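Local coordinates for metal-dependent hydrolase (Lactobacillus plantarum, PDB 2F6K) that probably acts as a manganese-dependent enzyme of the amidohydrolase superfamily, perhaps decarboxylating aminocarboxymuconate semialdehyde, at the interface of chains A and B. Numbering follows the deposited sequence. Chains: chain A/B, metal-dependent hydrolase.

The interface of chains A and B. Residues chain A 181-182, 185, 213, 217; chain B 165-166, 169, 173-174, 178, 209.
B:Leu174 inserts its forked tip into the surface of chain A formed by helices 171-189 and 210-225. With CG anti to the backbone N (chi1 173°), its two methyls diverge. B:Leu174 CD2 reaches the stem of A:Met182, 3.8 Å from CG, and also the tip of A:Ile185, 4.0 Å from CD1. The other branch, B:Leu174 CD1, turns towards A:Thr181 CG2 at 3.9 Å and rests at a similar separation from A:Val213 CG1. The leucine crosses A:Met182 at about a right angle but A:Thr181 and A:Ile185 obliquely.

A:Met182 and B:Met178, both selenomethionines, also cross almost perpendicularly, their SE atoms 4.1 Å apart. In both, CG lies anti to the carbonyl carbon and chi2 is anti, which brings the SE atoms together beside the leucine; the bend at chi3 then turns the terminal CE.

On the other flank, the carboxylate of B:Asp166 lies across the backbone and base of A:Met182. B:Asp166 OD1 is 2.8 Å from the carbonyl O of A:Met182, an acceptor-to-acceptor approach that would be repulsive unless the acid were protonated, which the structure does not show. B:Asp166 OD1 also faces CB of A:Ile185 at 3.5 Å, while OD2 points to CB of A:Met182. A left-handed backbone turn (phi 52°) and a CG anti to the carbonyl carbon present the acid here. An alanine at B:Asp166 would remove both carboxylate oxygens and would probably loosen the fit against A:Met182 and A:Ile185.

Farther out, B:Val165 CG2 packs against the A:Met182 carbonyl, and B:Leu169 CD2 approaches A:Ile185 CG2. A:Ile217 CG2 reaches B:Leu173 CB at 4.1 Å. The B:Phe209 ring has B:Leu174 CD1 at its edge, in plane, and so backs the leucine's outer branch. This largely apolar patch, repeated by two-fold symmetry, joins A and B within the deposited tetramer and may stabilise a dimer of the enzyme.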
loop_
_atom_site.group_PDB
_atom_site.type_symbol
_atom_site.label_atom_id
_atom_site.label_comp_id
_atom_site.label_asym_id
_atom_site.label_seq_id
_atom_site.Cartn_x
_atom_site.Cartn_y
_atom_site.Cartn_z
ATOM N N THR A 181 16.319 -8.604 1.933
ATOM C CA THR A 181 15.864 -9.792 2.623
ATOM C C THR A 181 14.646 -10.405 1.944
ATOM O O THR A 181 14.577 -11.624 1.745
ATOM C CB THR A 181 15.514 -9.485 4.087
ATOM O OG1 THR A 181 16.599 -8.779 4.708
ATOM C CG2 THR A 181 15.279 -10.788 4.849
HETATM N N MSE A 182 13.682 -9.563 1.590
HETATM C CA MSE A 182 12.483 -10.066 0.938
HETATM C C MSE A 182 12.845 -10.664 -0.419
HETATM O O MSE A 182 12.321 -11.713 -0.797
HETATM C CB MSE A 182 11.448 -8.950 0.769
HETATM C CG MSE A 182 10.922 -8.379 2.085
HETATM SE SE MSE A 182 9.359 -7.214 1.851
HETATM C CE MSE A 182 10.250 -5.584 1.314
ATOM N N ILE A 185 14.514 -14.271 -0.241
ATOM C CA ILE A 185 13.536 -15.298 0.019
ATOM C C ILE A 185 12.679 -15.523 -1.226
ATOM O O ILE A 185 12.291 -16.650 -1.531
ATOM C CB ILE A 185 12.665 -14.895 1.225
ATOM C CG1 ILE A 185 13.574 -14.683 2.441
ATOM C CG2 ILE A 185 11.613 -15.960 1.499
ATOM C CD1 ILE A 185 12.856 -14.320 3.728
ATOM N N VAL A 213 17.147 -14.264 9.833
ATOM C CA VAL A 213 15.940 -14.965 9.384
ATOM C C VAL A 213 16.144 -16.394 8.897
ATOM O O VAL A 213 15.244 -17.228 9.025
ATOM C CB VAL A 213 15.197 -14.197 8.261
ATOM C CG1 VAL A 213 14.475 -13.024 8.844
ATOM C CG2 VAL A 213 16.177 -13.744 7.189
ATOM N N ILE A 217 13.250 -19.372 8.890
ATOM C CA ILE A 217 12.548 -19.883 7.719
ATOM C C ILE A 217 13.085 -21.220 7.218
ATOM O O ILE A 217 12.469 -21.864 6.362
ATOM C CB ILE A 217 12.627 -18.875 6.565
ATOM C CG1 ILE A 217 14.070 -18.780 6.055
ATOM C CG2 ILE A 217 12.147 -17.516 7.046
ATOM C CD1 ILE A 217 14.247 -17.854 4.870
ATOM N N VAL B 165 5.841 -10.156 -3.948
ATOM C CA VAL B 165 7.088 -10.676 -3.406
ATOM C C VAL B 165 6.748 -11.588 -2.229
ATOM O O VAL B 165 5.815 -11.311 -1.476
ATOM C CB VAL B 165 8.039 -9.535 -2.943
ATOM C CG1 VAL B 165 7.511 -8.877 -1.673
ATOM C CG2 VAL B 165 9.441 -10.088 -2.725
ATOM N N ASP B 166 7.492 -12.682 -2.089
ATOM C CA ASP B 166 7.272 -13.640 -1.008
ATOM C C ASP B 166 5.811 -14.087 -0.936
ATOM O O ASP B 166 5.305 -14.417 0.137
ATOM C CB ASP B 166 7.690 -13.029 0.337
ATOM C CG ASP B 166 9.100 -12.456 0.311
ATOM O OD1 ASP B 166 10.007 -13.135 -0.208
ATOM O OD2 ASP B 166 9.309 -11.329 0.816
ATOM N N LEU B 169 4.029 -16.316 1.765
ATOM C CA LEU B 169 4.976 -16.618 2.840
ATOM C C LEU B 169 4.270 -16.279 4.147
ATOM O O LEU B 169 3.845 -15.139 4.338
ATOM C CB LEU B 169 6.236 -15.762 2.718
ATOM C CG LEU B 169 7.268 -16.026 3.814
ATOM C CD1 LEU B 169 7.900 -17.387 3.571
ATOM C CD2 LEU B 169 8.324 -14.925 3.823
ATOM N N LEU B 173 6.957 -15.655 9.753
ATOM C CA LEU B 173 8.315 -15.971 9.321
ATOM C C LEU B 173 9.207 -14.767 9.012
ATOM O O LEU B 173 10.392 -14.794 9.311
ATOM C CB LEU B 173 8.276 -16.903 8.108
ATOM C CG LEU B 173 7.611 -18.272 8.308
ATOM C CD1 LEU B 173 7.757 -19.085 7.030
ATOM C CD2 LEU B 173 8.252 -19.011 9.468
ATOM N N LEU B 174 8.650 -13.719 8.415
ATOM C CA LEU B 174 9.433 -12.533 8.091
ATOM C C LEU B 174 8.688 -11.246 8.476
ATOM O O LEU B 174 9.292 -10.282 8.961
ATOM C CB LEU B 174 9.763 -12.509 6.593
ATOM C CG LEU B 174 10.448 -11.232 6.093
ATOM C CD1 LEU B 174 11.855 -11.145 6.670
ATOM C CD2 LEU B 174 10.487 -11.228 4.579
HETATM N N MSE B 178 9.884 -7.866 10.734
HETATM C CA MSE B 178 9.959 -6.547 10.137
HETATM C C MSE B 178 9.133 -5.575 10.971
HETATM O O MSE B 178 9.553 -4.436 11.210
HETATM C CB MSE B 178 9.456 -6.586 8.695
HETATM C CG MSE B 178 10.298 -7.480 7.782
HETATM SE SE MSE B 178 9.883 -7.301 5.879
HETATM C CE MSE B 178 8.066 -7.985 5.894
ATOM N N PHE B 209 15.155 -8.049 14.298
ATOM C CA PHE B 209 16.338 -7.624 13.544
ATOM C C PHE B 209 17.199 -6.575 14.240
ATOM O O PHE B 209 18.175 -6.087 13.654
ATOM C CB PHE B 209 15.924 -7.066 12.179
ATOM C CG PHE B 209 15.283 -8.078 11.269
ATOM C CD1 PHE B 209 14.266 -7.694 10.402
ATOM C CD2 PHE B 209 15.679 -9.415 11.294
ATOM C CE1 PHE B 209 13.646 -8.620 9.577
ATOM C CE2 PHE B 209 15.064 -10.353 10.471
ATOM C CZ PHE B 209 14.040 -9.952 9.608
#